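Local coordinates for tetratricopeptide TPR_2 repeat protein (Thermobaculum terrenum, PDB 5DJS), which joins tetratricopeptide repeats to a GT-B-type body of the glycosyltransferase 41 family and binds uridine-5'-diphosphate, at residues Leu121-Leu126 with Arg338-Gly343; Arg130-Leu135 with Gly440-Gly445; His188-Tyr193 with Leu214-Arg219. The protein carries 1 engineered substitution. All coordinates share one frame; numbering follows the deposited sequence. Where two conformers were deposited one is given.

Interaction 1 (Leu121-Leu126 with Arg338-Gly343). Engineered in segment 338-343: Met341 (natural residue Lys). With UDP (uridine-5'-diphosphate), chain E.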
loop_
_atom_site.group_PDB
_atom_site.type_symbol
_atom_site.label_atom_id
_atom_site.label_comp_id
_atom_site.label_asym_id
_atom_site.label_seq_id
_atom_site.Cartn_x
_atom_site.Cartn_y
_atom_site.Cartn_z
ATOM N N LEU A 121 -5.277 -9.097 7.786
ATOM C CA LEU A 121 -6.526 -8.897 8.540
ATOM C C LEU A 121 -7.352 -7.688 8.066
ATOM O O LEU A 121 -8.569 -7.677 8.197
ATOM C CB LEU A 121 -6.235 -8.786 10.053
ATOM C CG LEU A 121 -6.304 -10.061 10.905
ATOM C CD1 LEU A 121 -5.515 -11.218 10.326
ATOM C CD2 LEU A 121 -5.843 -9.768 12.327
ATOM N N HIS A 122 -6.697 -6.679 7.506
ATOM C CA HIS A 122 -7.397 -5.467 7.045
ATOM C C HIS A 122 -8.269 -5.699 5.805
ATOM O O HIS A 122 -9.220 -4.945 5.569
ATOM C CB HIS A 122 -6.399 -4.326 6.824
ATOM C CG HIS A 122 -5.681 -3.924 8.077
ATOM N ND1 HIS A 122 -6.188 -2.989 8.952
ATOM C CD2 HIS A 122 -4.526 -4.366 8.624
ATOM C CE1 HIS A 122 -5.365 -2.857 9.975
ATOM N NE2 HIS A 122 -4.348 -3.682 9.801
ATOM N N TYR A 123 -7.967 -6.762 5.052
ATOM C CA TYR A 123 -8.768 -7.177 3.898
ATOM C C TYR A 123 -9.993 -8.004 4.248
ATOM O O TYR A 123 -10.717 -8.398 3.342
ATOM C CB TYR A 123 -7.924 -8.000 2.941
ATOM C CG TYR A 123 -6.678 -7.308 2.473
ATOM C CD1 TYR A 123 -6.743 -6.091 1.791
ATOM C CD2 TYR A 123 -5.430 -7.862 2.707
ATOM C CE1 TYR A 123 -5.593 -5.452 1.357
ATOM C CE2 TYR A 123 -4.277 -7.231 2.278
ATOM C CZ TYR A 123 -4.366 -6.023 1.609
ATOM O OH TYR A 123 -3.220 -5.399 1.179
ATOM N N SER A 124 -10.239 -8.274 5.533
ATOM C CA SER A 124 -11.358 -9.127 5.950
ATOM C C SER A 124 -12.208 -8.467 7.024
ATOM O O SER A 124 -11.680 -7.961 8.019
ATOM C CB SER A 124 -10.818 -10.440 6.481
ATOM O OG SER A 124 -11.840 -11.170 7.129
ATOM N N ALA A 125 -13.529 -8.515 6.841
ATOM C CA ALA A 125 -14.470 -7.935 7.809
ATOM C C ALA A 125 -14.598 -8.765 9.088
ATOM O O ALA A 125 -15.145 -8.282 10.079
ATOM C CB ALA A 125 -15.837 -7.737 7.171
ATOM N N LEU A 126 -14.069 -9.988 9.076
ATOM C CA LEU A 126 -14.166 -10.889 10.222
ATOM C C LEU A 126 -13.291 -10.515 11.429
ATOM O O LEU A 126 -13.421 -11.141 12.478
ATOM C CB LEU A 126 -13.838 -12.327 9.782
ATOM C CG LEU A 126 -14.704 -12.935 8.665
ATOM C CD1 LEU A 126 -14.168 -14.311 8.283
ATOM C CD2 LEU A 126 -16.179 -13.012 9.059
ATOM N N ARG A 338 -6.620 -3.332 -6.211
ATOM C CA ARG A 338 -6.030 -4.647 -5.927
ATOM C C ARG A 338 -7.094 -5.674 -5.549
ATOM O O ARG A 338 -8.082 -5.338 -4.873
ATOM C CB ARG A 338 -5.034 -4.552 -4.754
ATOM C CG ARG A 338 -3.760 -3.777 -5.052
ATOM C CD ARG A 338 -2.716 -3.893 -3.940
ATOM N NE ARG A 338 -2.954 -3.004 -2.781
ATOM C CZ ARG A 338 -3.205 -3.392 -1.528
ATOM N NH1 ARG A 338 -3.280 -4.678 -1.204
ATOM N NH2 ARG A 338 -3.388 -2.485 -0.575
ATOM N N LEU A 339 -6.865 -6.926 -5.943
ATOM C CA LEU A 339 -7.854 -7.984 -5.732
ATOM C C LEU A 339 -8.068 -8.344 -4.262
ATOM O O LEU A 339 -9.153 -8.795 -3.883
ATOM C CB LEU A 339 -7.500 -9.218 -6.558
ATOM C CG LEU A 339 -7.468 -8.967 -8.078
ATOM C CD1 LEU A 339 -6.992 -10.210 -8.804
ATOM C CD2 LEU A 339 -8.820 -8.526 -8.636
ATOM N N SER A 340 -7.056 -8.101 -3.430
ATOM C CA SER A 340 -7.177 -8.278 -1.976
ATOM C C SER A 340 -8.291 -7.434 -1.336
ATOM O O SER A 340 -8.886 -7.825 -0.318
ATOM C CB SER A 340 -5.839 -7.961 -1.305
ATOM O OG SER A 340 -5.155 -6.953 -2.019
ATOM N N MET A 341 -8.574 -6.288 -1.949
ATOM C CA MET A 341 -9.582 -5.357 -1.457
ATOM C C MET A 341 -11.006 -5.720 -1.899
ATOM O O MET A 341 -11.974 -5.251 -1.296
ATOM C CB MET A 341 -9.213 -3.954 -1.929
ATOM C CG MET A 341 -7.772 -3.574 -1.589
ATOM S SD MET A 341 -7.491 -1.808 -1.555
ATOM C CE MET A 341 -6.417 -1.632 -2.956
ATOM N N ILE A 342 -11.124 -6.558 -2.936
ATOM C CA ILE A 342 -12.410 -7.012 -3.480
ATOM C C ILE A 342 -12.762 -8.390 -2.907
ATOM O O ILE A 342 -12.453 -9.417 -3.514
ATOM C CB ILE A 342 -12.375 -7.088 -5.033
ATOM C CG1 ILE A 342 -11.924 -5.749 -5.628
ATOM C CG2 ILE A 342 -13.743 -7.469 -5.599
ATOM C CD1 ILE A 342 -11.388 -5.856 -7.037
ATOM N N GLY A 343 -13.402 -8.388 -1.738
ATOM C CA GLY A 343 -13.901 -9.603 -1.090
ATOM C C GLY A 343 -15.419 -9.689 -0.977
ATOM O O GLY A 343 -16.131 -8.867 -1.556
HETATM N N1 UDP E . -1.741 0.661 -11.316
HETATM C C2 UDP E . -1.247 0.360 -12.619
HETATM N N3 UDP E . -1.827 -0.611 -13.348
HETATM C C4 UDP E . -2.873 -1.306 -12.871
HETATM C C5 UDP E . -3.386 -1.039 -11.609
HETATM C C6 UDP E . -2.797 -0.041 -10.842
HETATM O O2 UDP E . -0.274 0.981 -13.109
HETATM O O4 UDP E . -3.394 -2.198 -13.557
HETATM C "C1'" UDP E . -1.114 1.730 -10.510
HETATM C "C2'" UDP E . -2.117 2.848 -10.294
HETATM O "O2'" UDP E . -1.428 4.079 -10.522
HETATM C "C3'" UDP E . -2.611 2.645 -8.866
HETATM C "C4'" UDP E . -1.496 1.872 -8.162
HETATM O "O4'" UDP E . -0.696 1.294 -9.205
HETATM O "O3'" UDP E . -2.891 3.869 -8.201
HETATM C "C5'" UDP E . -1.941 0.750 -7.224
HETATM O "O5'" UDP E . -3.159 1.035 -6.537
HETATM P PA UDP E . -3.937 -0.159 -5.766
HETATM O O1A UDP E . -2.993 -0.690 -4.714
HETATM O O2A UDP E . -4.496 -1.081 -6.825
HETATM O O3A UDP E . -5.219 0.500 -5.027
HETATM P PB UDP E . -5.147 1.739 -3.991
HETATM O O1B UDP E . -4.304 2.791 -4.649
HETATM O O2B UDP E . -6.569 2.182 -3.883
HETATM O O3B UDP E . -4.576 1.153 -2.722
#

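Interaction 2 (Arg130-Leu135 with Gly440-Gly445)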
loop_
_atom_site.group_PDB
_atom_site.type_symbol
_atom_site.label_atom_id
_atom_site.label_comp_id
_atom_site.label_asym_id
_atom_site.label_seq_id
_atom_site.Cartn_x
_atom_site.Cartn_y
_atom_site.Cartn_z
ATOM N N ARG A 130 -10.178 -4.330 17.601
ATOM C CA ARG A 130 -9.536 -4.864 18.802
ATOM C C ARG A 130 -8.571 -6.009 18.477
ATOM O O ARG A 130 -7.485 -6.078 19.050
ATOM C CB ARG A 130 -10.591 -5.314 19.831
ATOM C CG ARG A 130 -10.076 -5.378 21.265
ATOM C CD ARG A 130 -11.192 -5.497 22.306
ATOM N NE ARG A 130 -11.567 -4.205 22.900
ATOM C CZ ARG A 130 -12.365 -4.042 23.964
ATOM N NH1 ARG A 130 -12.904 -5.086 24.596
ATOM N NH2 ARG A 130 -12.629 -2.811 24.405
ATOM N N ALA A 131 -8.961 -6.891 17.557
ATOM C CA ALA A 131 -8.128 -8.037 17.166
ATOM C C ALA A 131 -6.858 -7.619 16.446
ATOM O O ALA A 131 -5.789 -8.175 16.697
ATOM C CB ALA A 131 -8.918 -8.996 16.293
ATOM N N ARG A 132 -6.981 -6.639 15.556
ATOM C CA ARG A 132 -5.842 -6.141 14.773
ATOM C C ARG A 132 -4.828 -5.442 15.664
ATOM O O ARG A 132 -3.634 -5.705 15.574
ATOM C CB ARG A 132 -6.315 -5.141 13.719
ATOM C CG ARG A 132 -7.231 -5.729 12.670
ATOM C CD ARG A 132 -8.103 -4.664 12.041
ATOM N NE ARG A 132 -8.869 -5.230 10.945
ATOM C CZ ARG A 132 -9.605 -4.537 10.089
ATOM N NH1 ARG A 132 -9.701 -3.208 10.179
ATOM N NH2 ARG A 132 -10.254 -5.185 9.124
ATOM N N HIS A 133 -5.338 -4.536 16.497
ATOM C CA HIS A 133 -4.577 -3.810 17.515
ATOM C C HIS A 133 -3.702 -4.740 18.376
ATOM O O HIS A 133 -2.488 -4.531 18.509
ATOM C CB HIS A 133 -5.586 -3.055 18.386
ATOM C CG HIS A 133 -4.984 -2.291 19.519
ATOM N ND1 HIS A 133 -3.928 -1.419 19.358
ATOM C CD2 HIS A 133 -5.332 -2.224 20.825
ATOM C CE1 HIS A 133 -3.637 -0.864 20.521
ATOM N NE2 HIS A 133 -4.473 -1.336 21.429
ATOM N N ILE A 134 -4.338 -5.772 18.931
ATOM C CA ILE A 134 -3.672 -6.756 19.790
ATOM C C ILE A 134 -2.542 -7.473 19.055
ATOM O O ILE A 134 -1.420 -7.590 19.569
ATOM C CB ILE A 134 -4.691 -7.764 20.372
ATOM C CG1 ILE A 134 -5.424 -7.105 21.551
ATOM C CG2 ILE A 134 -4.014 -9.052 20.833
ATOM C CD1 ILE A 134 -6.696 -7.808 21.970
ATOM N N LEU A 135 -2.835 -7.948 17.854
ATOM C CA LEU A 135 -1.811 -8.614 17.063
ATOM C C LEU A 135 -0.624 -7.685 16.763
ATOM O O LEU A 135 0.512 -8.138 16.722
ATOM C CB LEU A 135 -2.407 -9.171 15.772
ATOM C CG LEU A 135 -1.486 -10.046 14.925
ATOM C CD1 LEU A 135 -1.204 -11.375 15.622
ATOM C CD2 LEU A 135 -2.105 -10.277 13.558
ATOM N N GLY A 440 -15.918 3.834 6.722
ATOM C CA GLY A 440 -15.751 2.877 7.823
ATOM C C GLY A 440 -15.403 3.574 9.134
ATOM O O GLY A 440 -14.938 4.707 9.131
ATOM N N ALA A 441 -15.639 2.900 10.255
ATOM C CA ALA A 441 -15.371 3.468 11.586
ATOM C C ALA A 441 -13.964 3.059 11.988
ATOM O O ALA A 441 -13.758 2.378 12.990
ATOM C CB ALA A 441 -16.402 2.962 12.591
ATOM N N ASP A 442 -12.993 3.487 11.195
ATOM C CA ASP A 442 -11.745 2.750 11.030
ATOM C C ASP A 442 -10.864 3.469 10.015
ATOM O O ASP A 442 -11.303 3.768 8.911
ATOM C CB ASP A 442 -12.083 1.342 10.502
ATOM C CG ASP A 442 -10.874 0.504 10.219
ATOM O OD1 ASP A 442 -9.862 0.597 10.954
ATOM O OD2 ASP A 442 -10.959 -0.276 9.255
ATOM N N MET A 443 -9.618 3.726 10.365
ATOM C CA MET A 443 -8.721 4.449 9.467
ATOM C C MET A 443 -8.537 3.739 8.115
ATOM O O MET A 443 -8.575 4.387 7.069
ATOM C CB MET A 443 -7.366 4.687 10.151
ATOM C CG MET A 443 -6.310 5.335 9.276
ATOM S SD MET A 443 -4.843 5.861 10.172
ATOM C CE MET A 443 -3.723 6.024 8.789
ATOM N N ALA A 444 -8.361 2.417 8.141
ATOM C CA ALA A 444 -8.133 1.634 6.908
ATOM C C ALA A 444 -9.300 1.707 5.915
ATOM O O ALA A 444 -9.080 1.567 4.704
ATOM C CB ALA A 444 -7.821 0.180 7.238
ATOM N N GLY A 445 -10.517 1.930 6.426
ATOM C CA GLY A 445 -11.713 2.158 5.597
ATOM C C GLY A 445 -12.136 3.614 5.422
ATOM O O GLY A 445 -13.335 3.886 5.301
#

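Interaction 3 (His188-Tyr193 with Leu214-Arg219)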
loop_
_atom_site.group_PDB
_atom_site.type_symbol
_atom_site.label_atom_id
_atom_site.label_comp_id
_atom_site.label_asym_id
_atom_site.label_seq_id
_atom_site.Cartn_x
_atom_site.Cartn_y
_atom_site.Cartn_z
ATOM N N HIS A 188 9.746 20.977 -0.363
ATOM C CA HIS A 188 10.244 21.197 1.000
ATOM C C HIS A 188 11.034 22.505 1.079
ATOM O O HIS A 188 11.938 22.727 0.285
ATOM C CB HIS A 188 11.113 20.017 1.500
ATOM C CG HIS A 188 10.403 19.087 2.431
ATOM N ND1 HIS A 188 9.650 19.532 3.495
ATOM C CD2 HIS A 188 10.348 17.737 2.472
ATOM C CE1 HIS A 188 9.146 18.498 4.142
ATOM N NE2 HIS A 188 9.554 17.398 3.539
ATOM N N ASP A 189 10.682 23.358 2.039
ATOM C CA ASP A 189 11.378 24.626 2.252
ATOM C C ASP A 189 12.814 24.378 2.754
ATOM O O ASP A 189 13.015 23.987 3.913
ATOM C CB ASP A 189 10.597 25.484 3.257
ATOM C CG ASP A 189 11.140 26.903 3.383
ATOM O OD1 ASP A 189 12.049 27.285 2.609
ATOM O OD2 ASP A 189 10.653 27.639 4.275
ATOM N N ARG A 190 13.792 24.606 1.878
ATOM C CA ARG A 190 15.202 24.373 2.193
ATOM C C ARG A 190 15.809 25.337 3.215
ATOM O O ARG A 190 16.864 25.042 3.773
ATOM C CB ARG A 190 16.053 24.376 0.922
ATOM C CG ARG A 190 16.473 22.984 0.472
ATOM C CD ARG A 190 15.285 22.038 0.393
ATOM N NE ARG A 190 15.640 20.772 -0.239
ATOM C CZ ARG A 190 14.758 19.937 -0.781
ATOM N NH1 ARG A 190 13.463 20.239 -0.772
ATOM N NH2 ARG A 190 15.170 18.806 -1.343
ATOM N N THR A 191 15.165 26.482 3.454
ATOM C CA THR A 191 15.609 27.410 4.510
ATOM C C THR A 191 15.462 26.729 5.887
ATOM O O THR A 191 16.350 26.841 6.741
ATOM C CB THR A 191 14.852 28.777 4.507
ATOM O OG1 THR A 191 13.460 28.583 4.792
ATOM C CG2 THR A 191 15.010 29.521 3.157
ATOM N N ALA A 192 14.357 25.994 6.062
ATOM C CA ALA A 192 13.975 25.392 7.348
ATOM C C ALA A 192 14.112 23.853 7.441
ATOM O O ALA A 192 14.021 23.308 8.545
ATOM C CB ALA A 192 12.548 25.805 7.694
ATOM N N TYR A 193 14.314 23.163 6.310
ATOM C CA TYR A 193 14.365 21.692 6.281
ATOM C C TYR A 193 15.408 21.177 5.298
ATOM O O TYR A 193 15.706 21.830 4.313
ATOM C CB TYR A 193 12.993 21.110 5.919
ATOM C CG TYR A 193 11.910 21.475 6.905
ATOM C CD1 TYR A 193 11.734 20.745 8.071
ATOM C CD2 TYR A 193 11.081 22.581 6.686
ATOM C CE1 TYR A 193 10.753 21.087 8.994
ATOM C CE2 TYR A 193 10.098 22.941 7.605
ATOM C CZ TYR A 193 9.935 22.192 8.757
ATOM O OH TYR A 193 8.966 22.545 9.670
ATOM N N LEU A 214 16.046 15.373 -6.660
ATOM C CA LEU A 214 15.337 16.324 -5.782
ATOM C C LEU A 214 15.788 16.279 -4.308
ATOM O O LEU A 214 15.637 17.264 -3.586
ATOM C CB LEU A 214 13.825 16.110 -5.851
ATOM C CG LEU A 214 12.985 16.722 -6.977
ATOM C CD1 LEU A 214 13.604 16.622 -8.370
ATOM C CD2 LEU A 214 11.605 16.068 -6.950
ATOM N N SER A 215 16.310 15.138 -3.861
ATOM C CA SER A 215 16.877 15.013 -2.506
ATOM C C SER A 215 18.166 15.803 -2.350
ATOM O O SER A 215 18.931 15.945 -3.310
ATOM C CB SER A 215 17.187 13.547 -2.151
ATOM O OG SER A 215 16.209 13.000 -1.280
ATOM N N ASP A 216 18.414 16.276 -1.129
ATOM C CA ASP A 216 19.702 16.888 -0.776
ATOM C C ASP A 216 20.789 15.832 -0.617
ATOM O O ASP A 216 21.898 16.014 -1.118
ATOM C CB ASP A 216 19.598 17.717 0.503
ATOM C CG ASP A 216 18.681 18.906 0.350
ATOM O OD1 ASP A 216 18.870 19.708 -0.587
ATOM O OD2 ASP A 216 17.756 19.046 1.169
ATOM N N ARG A 217 20.463 14.739 0.075
ATOM C CA ARG A 217 21.354 13.569 0.220
ATOM C C ARG A 217 20.565 12.290 -0.068
ATOM O O ARG A 217 19.364 12.251 0.201
ATOM C CB ARG A 217 21.922 13.505 1.640
ATOM C CG ARG A 217 22.518 14.797 2.178
ATOM C CD ARG A 217 23.765 15.262 1.436
ATOM N NE ARG A 217 24.654 16.007 2.335
ATOM C CZ ARG A 217 25.695 15.502 3.004
ATOM N NH1 ARG A 217 26.061 14.223 2.874
ATOM N NH2 ARG A 217 26.396 16.299 3.812
ATOM N N TRP A 218 21.242 11.243 -0.562
ATOM C CA TRP A 218 20.560 10.000 -0.990
ATOM C C TRP A 218 20.683 8.727 -0.129
ATOM O O TRP A 218 19.680 8.291 0.391
ATOM C CB TRP A 218 20.887 9.662 -2.440
ATOM C CG TRP A 218 20.040 8.522 -2.960
ATOM C CD1 TRP A 218 20.480 7.293 -3.376
ATOM C CD2 TRP A 218 18.611 8.500 -3.087
ATOM N NE1 TRP A 218 19.415 6.518 -3.774
ATOM C CE2 TRP A 218 18.258 7.230 -3.605
ATOM C CE3 TRP A 218 17.598 9.430 -2.828
ATOM C CZ2 TRP A 218 16.936 6.867 -3.856
ATOM C CZ3 TRP A 218 16.279 9.071 -3.087
ATOM C CH2 TRP A 218 15.961 7.796 -3.588
ATOM N N ARG A 219 21.841 8.078 -0.027
ATOM C CA ARG A 219 21.967 6.799 0.762
ATOM C C ARG A 219 21.127 5.572 0.302
ATOM O O ARG A 219 19.912 5.500 0.542
ATOM C CB ARG A 219 21.731 7.028 2.276
ATOM C CG ARG A 219 22.761 7.931 2.937
ATOM C CD ARG A 219 22.211 9.293 3.344
ATOM N NE ARG A 219 23.282 10.118 3.892
ATOM C CZ ARG A 219 24.278 10.654 3.184
ATOM N NH1 ARG A 219 24.365 10.510 1.860
ATOM N NH2 ARG A 219 25.204 11.364 3.817
#

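Interaction 1 (Leu121-Leu126 with Arg338-Gly343)
Arg338 spans the gap between the phenol of Tyr123 and a phosphate of UDP, so one guanidinium joins a residue of the helical region to the ligand. Its NH1 donates to Tyr123 OH at 2.5 Å with an N-H...O angle of 160°, although at this resolution the exact length means little. From the opposite edge of the same flat group, NE donates to UDP O1A at 3.0 Å. The chain bends at chi3 (-80°), and in this pose one edge faces the phenol, the other the phosphate. Ring and guanidinium planes stand 77° apart, and the phenol meets the arginine with its oxygen leading.

Ser340 supplies the other half of the grip. Its CB sits 3.6 Å from the centroid of the Tyr123 ring, almost on the ring normal, a CH-pi contact over one face. Nearer the backbone, Tyr123 CB rests 3.4 Å from Ser340 O. Met341, an engineered residue, turns away from the loop of Tyr123 at its CB, yet its CG lies 4.1 Å from Tyr123 CE1, and its sulfur SD stands 4.2 Å above one face of the guanidinium, toward the rim. Arg338 and Met341 both line the UDP pocket, and the main chain also reaches the ligand: Arg338 N makes a weak bond to UDP O2A.

Residues 121-126 link helix 111-120 to helix 129-143, while 338-343 run from strand 332-335 to Gly343, the N-cap of helix 344-356. Val93 of helix 93-106 also touches Tyr123, and Tyr419, from a loop, lays its ring nearly parallel to that of Tyr123.

Interaction 2 (Arg130-Leu135 with Gly440-Gly445)
Arg132 NH1 donates to Asp442 OD2 at 3.3 Å, the one polar link between these two segments. The bond is weak, with an N-H...O angle of 135°, but it counts as a salt bridge. The carboxylate comes to the edge of the guanidinium, near its plane, yet the two flat groups are turned 44° from each other. The pairing is therefore lopsided and not a two-pronged fork: Asp442 OD1 stays 3.9 Å from Arg132 NH1.

Reach is what makes the contact possible, since the nearest CA atoms, those of Arg132 and Ala444, are 11.3 Å apart. The arginine chain is extended from CG to NE and leaves helix 129-143 pointing at the loop; Asp442 meets it at about a right angle, its CG anti to the backbone N (chi1 177°). The other end of the guanidinium is occupied too: NH2 makes weak bonds to the carbonyls of Leu121 and Ser124, which should hold the group's rotation.

The loop of Asp442 is tied by its own backbone. Gly440 N donates to Gly445 O at 2.9 Å, and Ala441 is the centre of an inverse gamma turn just before the aspartate. This loop follows strand 435-438 of the second parallel sheet and leads to helix 447-454, the strand-loop-helix pattern of the Rossmann-like domains in a GT-B fold.

Interaction 3 (His188-Tyr193 with Leu214-Arg219)
The guanidinium of Arg190 and the carboxylate of Asp216 meet with their planes 78° apart, nearly perpendicular, and the carboxylate lies close to the guanidinium edge. Asp216 OD1 is in the guanidinium plane, whereas OD2 approaches obliquely. Arg190 NE faces both oxygens: the path to Asp216 OD1 is straight (172°) but long at 3.4 Å, while Asp216 OD2 is nearer, 3.1 Å, and badly angled. Both bonds are weak, and together they make a salt bridge. The backbone oxygen of Leu214 also lies at the edge, 2.8 Å from Arg190 NH2, but the angle is too poor for a hydrogen bond. Arg190 was deposited in two conformers, and the details given here, which belong to one of them, are doubtful to that extent.

The far side of the group is held within its own loop. Arg190 NH1 donates to His188 O at 3.1 Å, with the oxygen almost exactly in the guanidinium plane, and NH1 also bonds the carbonyl of Ile185 at the end of helix 176-187. The long chain, bent at chi2 (51°), thus folds back toward the helix it follows. Asp216 has a firmer partner as well, since its OD2 accepts from Val195 N.

Residues 214-219 leave helix 206-214 and run beside the outermost strand 193-199, where Arg217 bonds through its backbone to Val195 and Cys197. Residues 188-193 connect helix 176-187 to the start of that strand, and His188 bonds to Glu509 of the long C-terminal helix 479-521, to which Tyr193 adds a weak bond.

How the interactions relate
From the N terminus, the chain first meets 121-126 and then 130-135, two neighbouring pieces whose partners lie far downstream, at 338-343 and 440-445. The loops closed by interactions 1 and 2 therefore cross, and both bring the region from helix 111-120 to helix 129-143 against the second parallel sheet domain. The two also touch directly, with centres 13 Å apart. Interaction 3 closes a short loop of 20 residues nested inside both. It lies at the outer edge of the first parallel sheet, its centre about 37 Å from that of interaction 1, and joins two loops beside the same sheet.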